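Local coordinates for suppressor of fused family protein (Neisseria gonorrhoeae, PDB 3K5J), which is of unknown function but resembles the N-terminal domain of human Suppressor of fused and may act through protein binding, at residues T7-L12 against Y131-F137; H11-W16 against Y125-L129. All blocks are in the same frame, centred on the assembly; numbering follows the deposited sequence. Where two conformers were deposited one is given.

Contact 1: T7-L12 against Y131-F137; sequences TVLSHL and YMDNVRF
One face of a helix packs against a beta hairpin with a two-residue turn, Asp133-Asn134. Residues 7-12 are helical; 131-132 and 135-137 are strands, with Met132 and Val135 an antiparallel hydrogen-bonded pair (N to O 2.9 Å both ways). Helix and strand 135-137 cross at -48° with axes 11.6 Å apart; His11 and Met132 have the closest CA atoms, 6.8 Å. Met132, a selenomethionine with two conformers, extends in the given one through t, t, then p at chi3, bringing SE to 3.6 Å from Thr7 O and CE to 3.9 Å from Val8 CG2. Its CB lies over one face of the His11 ring in a CH-pi contact, 3.7 Å from the centroid. His11, t at chi1, lies near-parallel to Phe137 (m) at 30°, centroids 4.8 Å apart, the rings slid and barely overlapping. Val8 CG1 meets the Phe137 edge at CE2, 4.0 Å. On the sheet side, Val8 and Leu12 touch Phe41 of strand 39-43, while Phe137 and Leu12 rest on Val55 of strand 52-57.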
ATOM      1  N   THR A   7       5.613  -5.741  16.887  1.00 12.29           N
ATOM      2  CA  THR A   7       4.175  -6.078  16.834  1.00 11.91           C
ATOM      3  C   THR A   7       3.679  -6.193  15.392  1.00 11.43           C
ATOM      4  O   THR A   7       2.964  -7.137  15.069  1.00 13.85           O
ATOM      5  CB  THR A   7       3.262  -5.164  17.673  1.00 15.18           C
ATOM      6  OG1 THR A   7       3.040  -3.898  17.034  1.00 19.20           O
ATOM      7  CG2 THR A   7       3.792  -5.044  19.135  1.00 13.69           C
ATOM      8  N   VAL A   8       4.100  -5.288  14.528  1.00 11.65           N
ATOM      9  CA  VAL A   8       3.723  -5.355  13.119  1.00 11.48           C
ATOM     10  C   VAL A   8       4.300  -6.615  12.472  1.00 12.26           C
ATOM     11  O   VAL A   8       3.594  -7.366  11.784  1.00 12.86           O
ATOM     12  CB  VAL A   8       4.124  -4.075  12.356  1.00 10.95           C
ATOM     13  CG1 VAL A   8       3.918  -4.215  10.830  1.00 11.97           C
ATOM     14  CG2 VAL A   8       3.404  -2.837  12.916  1.00 12.24           C
ATOM     15  N   LEU A   9       5.584  -6.855  12.673  1.00 11.43           N
ATOM     16  CA  LEU A   9       6.232  -8.033  12.090  1.00 12.62           C
ATOM     17  C   LEU A   9       5.538  -9.319  12.530  1.00 12.53           C
ATOM     18  O   LEU A   9       5.276 -10.192  11.705  1.00 13.65           O
ATOM     19  CB  LEU A   9       7.699  -8.085  12.479  1.00 12.49           C
ATOM     20  CG  LEU A   9       8.525  -9.289  11.992  1.00 11.77           C
ATOM     21  CD1 LEU A   9       8.406  -9.505  10.488  1.00 13.05           C
ATOM     22  CD2 LEU A   9       9.965  -9.149  12.473  1.00 13.95           C
ATOM     23  N   SER A  10       5.203  -9.412  13.816  1.00 13.01           N
ATOM     24  CA  SER A  10       4.505 -10.606  14.343  1.00 12.91           C
ATOM     25  C   SER A  10       3.144 -10.788  13.710  1.00 12.15           C
ATOM     26  O   SER A  10       2.738 -11.893  13.409  1.00 14.40           O
ATOM     27  CB  SER A  10       4.359 -10.480  15.849  1.00 14.85           C
ATOM     28  OG  SER A  10       5.618 -10.649  16.462  1.00 19.66           O
ATOM     29  N   HIS A  11       2.435  -9.675  13.508  1.00 11.57           N
ATOM     30  CA  HIS A  11       1.136  -9.675  12.855  1.00 12.42           C
ATOM     31  C   HIS A  11       1.255 -10.224  11.427  1.00 11.91           C
ATOM     32  O   HIS A  11       0.498 -11.102  10.998  1.00 13.07           O
ATOM     33  CB  HIS A  11       0.553  -8.257  12.866  1.00 12.28           C
ATOM     34  CG  HIS A  11      -0.764  -8.140  12.176  1.00 13.33           C
ATOM     35  ND1 HIS A  11      -1.915  -8.747  12.634  1.00 13.89           N
ATOM     36  CD2 HIS A  11      -1.104  -7.461  11.051  1.00 12.79           C
ATOM     37  CE1 HIS A  11      -2.912  -8.430  11.821  1.00 14.92           C
ATOM     38  NE2 HIS A  11      -2.446  -7.656  10.854  1.00 13.27           N
ATOM     39  N   LEU A  12       2.248  -9.739  10.696  1.00 12.28           N
ATOM     40  CA  LEU A  12       2.452 -10.195   9.331  1.00 12.48           C
ATOM     41  C   LEU A  12       2.904 -11.653   9.275  1.00 13.24           C
ATOM     42  O   LEU A  12       2.465 -12.412   8.429  1.00 13.78           O
ATOM     43  CB  LEU A  12       3.460  -9.304   8.591  1.00 12.61           C
ATOM     44  CG  LEU A  12       3.184  -7.810   8.536  1.00 12.08           C
ATOM     45  CD1 LEU A  12       4.330  -7.049   7.874  1.00 13.40           C
ATOM     46  CD2 LEU A  12       1.821  -7.540   7.883  1.00 14.47           C
ATOM     47  N   TYR A 131      -6.933  -6.014  10.838  1.00 11.34           N
ATOM     48  CA  TYR A 131      -6.818  -5.518  12.218  1.00 12.15           C
ATOM     49  C   TYR A 131      -5.736  -6.202  12.987  1.00 12.77           C
ATOM     50  O   TYR A 131      -5.670  -7.428  13.045  1.00 14.87           O
ATOM     51  CB  TYR A 131      -8.138  -5.720  12.986  1.00 13.22           C
ATOM     52  CG  TYR A 131      -9.162  -4.609  12.755  1.00 12.95           C
ATOM     53  CD1 TYR A 131     -10.064  -4.620  11.688  1.00 13.25           C
ATOM     54  CD2 TYR A 131      -9.258  -3.552  13.645  1.00 14.73           C
ATOM     55  CE1 TYR A 131     -10.974  -3.583  11.514  1.00 13.01           C
ATOM     56  CE2 TYR A 131     -10.147  -2.505  13.453  1.00 12.39           C
ATOM     57  CZ  TYR A 131     -11.023  -2.523  12.396  1.00 13.22           C
ATOM     58  OH  TYR A 131     -11.936  -1.478  12.239  1.00 14.26           O
HETATM   59  N   MSE A 132      -4.949  -5.366  13.645  1.00 14.23           N
HETATM   60  CA  MSE A 132      -4.042  -5.722  14.734  1.00 14.79           C
HETATM   61  C   MSE A 132      -4.153  -4.761  15.924  0.50 15.06           C
HETATM   62  O   MSE A 132      -3.763  -3.640  15.809  0.50 12.43           O
HETATM   63  CB  MSE A 132      -2.625  -5.495  14.222  1.00 16.56           C
HETATM   64  CG  MSE A 132      -1.475  -5.763  15.120  1.00 20.74           C
HETATM   65 SE   MSE A 132       0.170  -4.980  14.594  0.75 18.84          SE
HETATM   66  CE  MSE A 132       0.075  -3.126  14.970  1.00 18.55           C
ATOM     67  N   ASP A 133      -4.624  -5.191  17.084  0.50 19.42           N
ATOM     68  CA  ASP A 133      -4.755  -4.242  18.233  0.50 20.92           C
ATOM     69  C   ASP A 133      -4.312  -2.755  18.015  0.50 21.48           C
ATOM     70  O   ASP A 133      -3.129  -2.407  17.943  0.50 24.66           O
ATOM     71  CB  ASP A 133      -4.100  -4.756  19.495  0.50 20.60           C
ATOM     72  CG  ASP A 133      -4.626  -4.039  20.729  0.50 22.83           C
ATOM     73  OD1 ASP A 133      -5.856  -3.941  20.863  0.50 25.42           O
ATOM     74  OD2 ASP A 133      -3.825  -3.567  21.543  0.50 30.05           O
ATOM     75  N   ASN A 134      -5.326  -1.894  17.945  0.50 21.23           N
ATOM     76  CA  ASN A 134      -5.216  -0.409  17.744  1.00 22.14           C
ATOM     77  C   ASN A 134      -4.901   0.063  16.321  1.00 22.36           C
ATOM     78  O   ASN A 134      -4.988   1.276  16.070  1.00 26.93           O
ATOM     79  CB  ASN A 134      -4.401   0.442  18.765  1.00 26.56           C
ATOM     80  CG  ASN A 134      -4.900   0.277  20.203  1.00 34.45           C
ATOM     81  OD1 ASN A 134      -6.086   0.413  20.468  1.00 46.45           O
ATOM     82  ND2 ASN A 134      -3.981   0.008  21.127  1.00 42.51           N
ATOM     83  N   VAL A 135      -4.642  -0.878  15.390  1.00 16.79           N
ATOM     84  CA  VAL A 135      -4.116  -0.490  14.092  1.00 14.16           C
ATOM     85  C   VAL A 135      -4.688  -1.311  12.960  1.00 13.22           C
ATOM     86  O   VAL A 135      -4.838  -2.523  13.059  1.00 15.69           O
ATOM     87  CB  VAL A 135      -2.566  -0.579  14.111  1.00 14.33           C
ATOM     88  CG1 VAL A 135      -1.944  -0.299  12.776  1.00 15.60           C
ATOM     89  CG2 VAL A 135      -1.969   0.400  15.189  1.00 21.47           C
ATOM     90  N   ARG A 136      -4.984  -0.640  11.856  1.00 11.91           N
ATOM     91  CA  ARG A 136      -5.463  -1.326  10.680  1.00 11.41           C
ATOM     92  C   ARG A 136      -4.451  -1.308   9.546  1.00 12.03           C
ATOM     93  O   ARG A 136      -3.537  -0.500   9.548  1.00 13.73           O
ATOM     94  CB  ARG A 136      -6.735  -0.633  10.238  1.00 12.64           C
ATOM     95  CG  ARG A 136      -7.864  -0.744  11.278  1.00 14.43           C
ATOM     96  CD  ARG A 136      -9.069   0.100  10.893  1.00 15.29           C
ATOM     97  NE  ARG A 136      -9.859  -0.563   9.870  1.00 14.67           N
ATOM     98  CZ  ARG A 136     -10.898   0.021   9.263  1.00 12.57           C
ATOM     99  NH1 ARG A 136     -11.218   1.299   9.483  1.00 15.12           N
ATOM    100  NH2 ARG A 136     -11.603  -0.678   8.419  1.00 13.81           N
ATOM    101  N   PHE A 137      -4.599  -2.238   8.611  1.00 11.23           N
ATOM    102  CA  PHE A 137      -3.710  -2.386   7.450  1.00 10.70           C
ATOM    103  C   PHE A 137      -4.515  -2.193   6.182  1.00 10.75           C
ATOM    104  O   PHE A 137      -5.406  -2.993   5.863  1.00 12.02           O
ATOM    105  CB  PHE A 137      -3.048  -3.765   7.464  1.00 11.25           C
ATOM    106  CG  PHE A 137      -1.990  -3.859   8.546  1.00 10.67           C
ATOM    107  CD1 PHE A 137      -2.336  -4.053   9.878  1.00 12.15           C
ATOM    108  CD2 PHE A 137      -0.661  -3.718   8.218  1.00 10.93           C
ATOM    109  CE1 PHE A 137      -1.391  -3.993  10.859  1.00 13.01           C
ATOM    110  CE2 PHE A 137       0.310  -3.701   9.217  1.00 11.99           C
ATOM    111  CZ  PHE A 137      -0.063  -3.866  10.531  1.00 11.82           C
TER

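Contact 2: H11-W16 against Y125-L129; sequences HLQKFW and YGQEL
An aromatic cluster of Phe15, Trp16 and Tyr125 joins the end of helix 2-15 to the start of helix 127-130. Residues 11-15 are helical and Trp16 (phi/psi -108/70) leaves helical angles; 127-129 are helical after Gly126, the N-cap, whose phi/psi of 87/-173 would jam a CB against the preceding carbonyl. Phe15 and Leu129 have the nearest CA atoms (6.4 Å). Leu129 CB sits over one face of the Phe15 ring (chi1 t), a CH-pi contact 4.1 Å from the centroid, with Phe15 CZ 3.6 Å from Tyr125 CB. Trp16 (m) points its edge at the face of Tyr125 (m), planes at 82° and centroids 5.1 Å apart. His11 NE2 donates to backbone Leu129 O (2.8 Å, 164°). Lys14 NZ and Glu128 OE2 form a long salt bridge (3.9 Å in the given conformers), and water 1 donates to His11 O (2.9 Å) and weakly to Glu128 O (3.4 Å). Toward the sheet, Leu12 and Trp16 contact strand 39-43, Tyr125 strands 52-57 and 65-71, and Leu129 Phe68.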
ATOM      1  N   HIS A  11       2.435  -9.675  13.508  1.00 11.57           N
ATOM      2  CA  HIS A  11       1.136  -9.675  12.855  1.00 12.42           C
ATOM      3  C   HIS A  11       1.255 -10.224  11.427  1.00 11.91           C
ATOM      4  O   HIS A  11       0.498 -11.102  10.998  1.00 13.07           O
ATOM      5  CB  HIS A  11       0.553  -8.257  12.866  1.00 12.28           C
ATOM      6  CG  HIS A  11      -0.764  -8.140  12.176  1.00 13.33           C
ATOM      7  ND1 HIS A  11      -1.915  -8.747  12.634  1.00 13.89           N
ATOM      8  CD2 HIS A  11      -1.104  -7.461  11.051  1.00 12.79           C
ATOM      9  CE1 HIS A  11      -2.912  -8.430  11.821  1.00 14.92           C
ATOM     10  NE2 HIS A  11      -2.446  -7.656  10.854  1.00 13.27           N
ATOM     11  N   LEU A  12       2.248  -9.739  10.696  1.00 12.28           N
ATOM     12  CA  LEU A  12       2.452 -10.195   9.331  1.00 12.48           C
ATOM     13  C   LEU A  12       2.904 -11.653   9.275  1.00 13.24           C
ATOM     14  O   LEU A  12       2.465 -12.412   8.429  1.00 13.78           O
ATOM     15  CB  LEU A  12       3.460  -9.304   8.591  1.00 12.61           C
ATOM     16  CG  LEU A  12       3.184  -7.810   8.536  1.00 12.08           C
ATOM     17  CD1 LEU A  12       4.330  -7.049   7.874  1.00 13.40           C
ATOM     18  CD2 LEU A  12       1.821  -7.540   7.883  1.00 14.47           C
ATOM     19  N   GLN A  13       3.789 -12.027  10.202  1.00 13.88           N
ATOM     20  CA  GLN A  13       4.324 -13.389  10.232  1.00 15.08           C
ATOM     21  C   GLN A  13       3.225 -14.418  10.567  1.00 14.92           C
ATOM     22  O   GLN A  13       3.231 -15.556  10.034  1.00 17.19           O
ATOM     23  CB  GLN A  13       5.501 -13.494  11.198  1.00 14.86           C
ATOM     24  CG  GLN A  13       6.271 -14.758  11.071  1.00 16.30           C
ATOM     25  CD  GLN A  13       6.961 -14.932   9.713  1.00 20.19           C
ATOM     26  OE1 GLN A  13       8.081 -14.423   9.538  1.00 20.80           O
ATOM     27  NE2 GLN A  13       6.323 -15.662   8.743  1.00 18.39           N
ATOM     28  N   LYS A  14       2.300 -14.029  11.438  1.00 15.78           N
ATOM     29  CA  LYS A  14       1.130 -14.851  11.814  0.50 16.91           C
ATOM     30  C   LYS A  14       0.197 -15.053  10.629  1.00 17.86           C
ATOM     31  O   LYS A  14      -0.361 -16.148  10.427  1.00 20.52           O
ATOM     32  CB  LYS A  14       0.371 -14.190  12.973  0.50 18.30           C
ATOM     33  CG  LYS A  14      -0.917 -14.889  13.405  0.50 22.56           C
ATOM     34  CD  LYS A  14      -1.739 -14.026  14.329  0.50 27.48           C
ATOM     35  CE  LYS A  14      -3.191 -14.451  14.297  0.50 32.94           C
ATOM     36  NZ  LYS A  14      -3.322 -15.877  14.677  0.50 34.10           N
ATOM     37  N   PHE A  15       0.010 -13.996   9.837  1.00 15.79           N
ATOM     38  CA  PHE A  15      -0.876 -14.075   8.685  1.00 14.87           C
ATOM     39  C   PHE A  15      -0.242 -14.930   7.580  1.00 15.62           C
ATOM     40  O   PHE A  15      -0.897 -15.775   6.986  1.00 19.28           O
ATOM     41  CB  PHE A  15      -1.251 -12.665   8.190  1.00 15.11           C
ATOM     42  CG  PHE A  15      -2.232 -12.707   7.062  1.00 15.78           C
ATOM     43  CD1 PHE A  15      -3.520 -13.075   7.312  1.00 18.16           C
ATOM     44  CD2 PHE A  15      -1.857 -12.480   5.771  1.00 20.29           C
ATOM     45  CE1 PHE A  15      -4.404 -13.215   6.294  1.00 17.79           C
ATOM     46  CE2 PHE A  15      -2.766 -12.609   4.744  1.00 19.93           C
ATOM     47  CZ  PHE A  15      -4.050 -12.976   5.040  1.00 16.28           C
ATOM     48  N   TRP A  16       1.052 -14.705   7.333  1.00 17.09           N
ATOM     49  CA  TRP A  16       1.831 -15.494   6.381  1.00 17.64           C
ATOM     50  C   TRP A  16       2.827 -16.416   7.107  1.00 16.82           C
ATOM     51  O   TRP A  16       4.048 -16.245   7.005  1.00 17.40           O
ATOM     52  CB  TRP A  16       2.538 -14.603   5.397  1.00 18.97           C
ATOM     53  CG  TRP A  16       1.644 -13.870   4.435  1.00 20.24           C
ATOM     54  CD1 TRP A  16       0.995 -14.415   3.374  1.00 25.69           C
ATOM     55  CD2 TRP A  16       1.353 -12.465   4.406  1.00 17.45           C
ATOM     56  NE1 TRP A  16       0.300 -13.445   2.700  1.00 21.61           N
ATOM     57  CE2 TRP A  16       0.521 -12.235   3.298  1.00 17.03           C
ATOM     58  CE3 TRP A  16       1.692 -11.393   5.207  1.00 15.09           C
ATOM     59  CZ2 TRP A  16       0.020 -10.985   3.000  1.00 18.99           C
ATOM     60  CZ3 TRP A  16       1.180 -10.115   4.888  1.00 15.41           C
ATOM     61  CH2 TRP A  16       0.392  -9.937   3.791  1.00 18.26           C
ATOM     62  N   TYR A 125      -6.836 -10.262   1.290  1.00 13.16           N
ATOM     63  CA  TYR A 125      -6.369 -10.903   2.497  1.00 12.15           C
ATOM     64  C   TYR A 125      -7.379 -11.040   3.641  1.00 11.64           C
ATOM     65  O   TYR A 125      -7.334 -12.016   4.399  1.00 14.58           O
ATOM     66  CB  TYR A 125      -5.090 -10.210   2.962  1.00 12.36           C
ATOM     67  CG  TYR A 125      -4.017 -10.217   1.910  1.00 14.06           C
ATOM     68  CD1 TYR A 125      -3.633 -11.413   1.320  1.00 13.17           C
ATOM     69  CD2 TYR A 125      -3.403  -9.054   1.490  1.00 13.10           C
ATOM     70  CE1 TYR A 125      -2.674 -11.451   0.316  1.00 14.31           C
ATOM     71  CE2 TYR A 125      -2.431  -9.075   0.500  1.00 14.00           C
ATOM     72  CZ  TYR A 125      -2.036 -10.268  -0.066  1.00 13.66           C
ATOM     73  OH  TYR A 125      -1.077 -10.233  -1.080  1.00 16.11           O
ATOM     74  N   GLY A 126      -8.278 -10.071   3.751  1.00 11.94           N
ATOM     75  CA  GLY A 126      -9.347 -10.154   4.750  1.00 12.07           C
ATOM     76  C   GLY A 126      -9.007  -9.620   6.135  1.00 11.32           C
ATOM     77  O   GLY A 126      -7.941  -9.042   6.380  1.00 12.71           O
ATOM     78  N   GLN A 127      -9.939  -9.846   7.059  1.00 11.42           N
ATOM     79  CA  GLN A 127      -9.921  -9.228   8.339  1.00 11.35           C
ATOM     80  C   GLN A 127      -8.752  -9.648   9.210  1.00 11.93           C
ATOM     81  O   GLN A 127      -8.300  -8.863  10.048  1.00 12.11           O
ATOM     82  CB  GLN A 127     -11.215  -9.521   9.083  1.00 12.32           C
ATOM     83  CG  GLN A 127     -11.403  -8.664  10.345  1.00 12.88           C
ATOM     84  CD  GLN A 127     -12.634  -9.059  11.082  1.00 12.32           C
ATOM     85  OE1 GLN A 127     -12.679 -10.132  11.698  1.00 13.12           O
ATOM     86  NE2 GLN A 127     -13.664  -8.226  10.991  1.00 12.33           N
ATOM     87  N   GLU A 128      -8.236 -10.866   9.014  1.00 12.30           N
ATOM     88  CA  GLU A 128      -7.092 -11.308   9.827  0.50 13.34           C
ATOM     89  C   GLU A 128      -5.859 -10.430   9.596  1.00 13.76           C
ATOM     90  O   GLU A 128      -5.064 -10.231  10.511  1.00 16.19           O
ATOM     91  CB  GLU A 128      -6.707 -12.770   9.546  0.50 13.95           C
ATOM     92  CG  GLU A 128      -5.641 -13.341  10.510  0.50 15.35           C
ATOM     93  CD  GLU A 128      -5.296 -14.784  10.222  0.50 18.21           C
ATOM     94  OE1 GLU A 128      -5.856 -15.367   9.280  0.50 26.16           O
ATOM     95  OE2 GLU A 128      -4.441 -15.311  10.932  0.50 23.20           O
ATOM     96  N   LEU A 129      -5.717  -9.908   8.381  1.00 12.02           N
ATOM     97  CA  LEU A 129      -4.681  -8.928   8.095  1.00 11.69           C
ATOM     98  C   LEU A 129      -5.133  -7.503   8.466  1.00 11.37           C
ATOM     99  O   LEU A 129      -4.358  -6.738   9.022  1.00 12.14           O
ATOM    100  CB  LEU A 129      -4.247  -8.983   6.647  1.00 13.41           C
ATOM    101  CG  LEU A 129      -3.091  -8.011   6.312  1.00 14.93           C
ATOM    102  CD1 LEU A 129      -1.771  -8.396   7.026  1.00 15.35           C
ATOM    103  CD2 LEU A 129      -2.850  -7.918   4.761  1.00 15.72           C
TER
HETATM  104  O   HOH W   1      -2.283 -11.937  11.468  1.00 36.48           O
HETATM  105  O   HOH W   2      -2.984 -17.004   9.704  1.00 39.57           O
HETATM  106  O   HOH W   3      -3.637 -16.622   6.887  1.00 49.53           O

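How the contacts relate
Both contacts are made by helix 2-15, at successive turns, against chain that runs on from helix 127-130 into the hairpin at 131-137, and their centres are only 8 Å apart. His11 and Leu12 serve in both: the histidine ring is stacked, slid apart, against Phe137 in contact 1 while its NE2 is held by a backbone carbonyl in contact 2, and Phe137 CD1 lies 3.5 Å from Leu129 O where the two meet. Each is partly buried. Contact 1 has no hydrogen bond between its segments and relies on aromatic, selenium and apolar contacts; contact 2, burying more surface (465 against 295 Å²), adds a hydrogen bond, bridging water and an exposed charged pair.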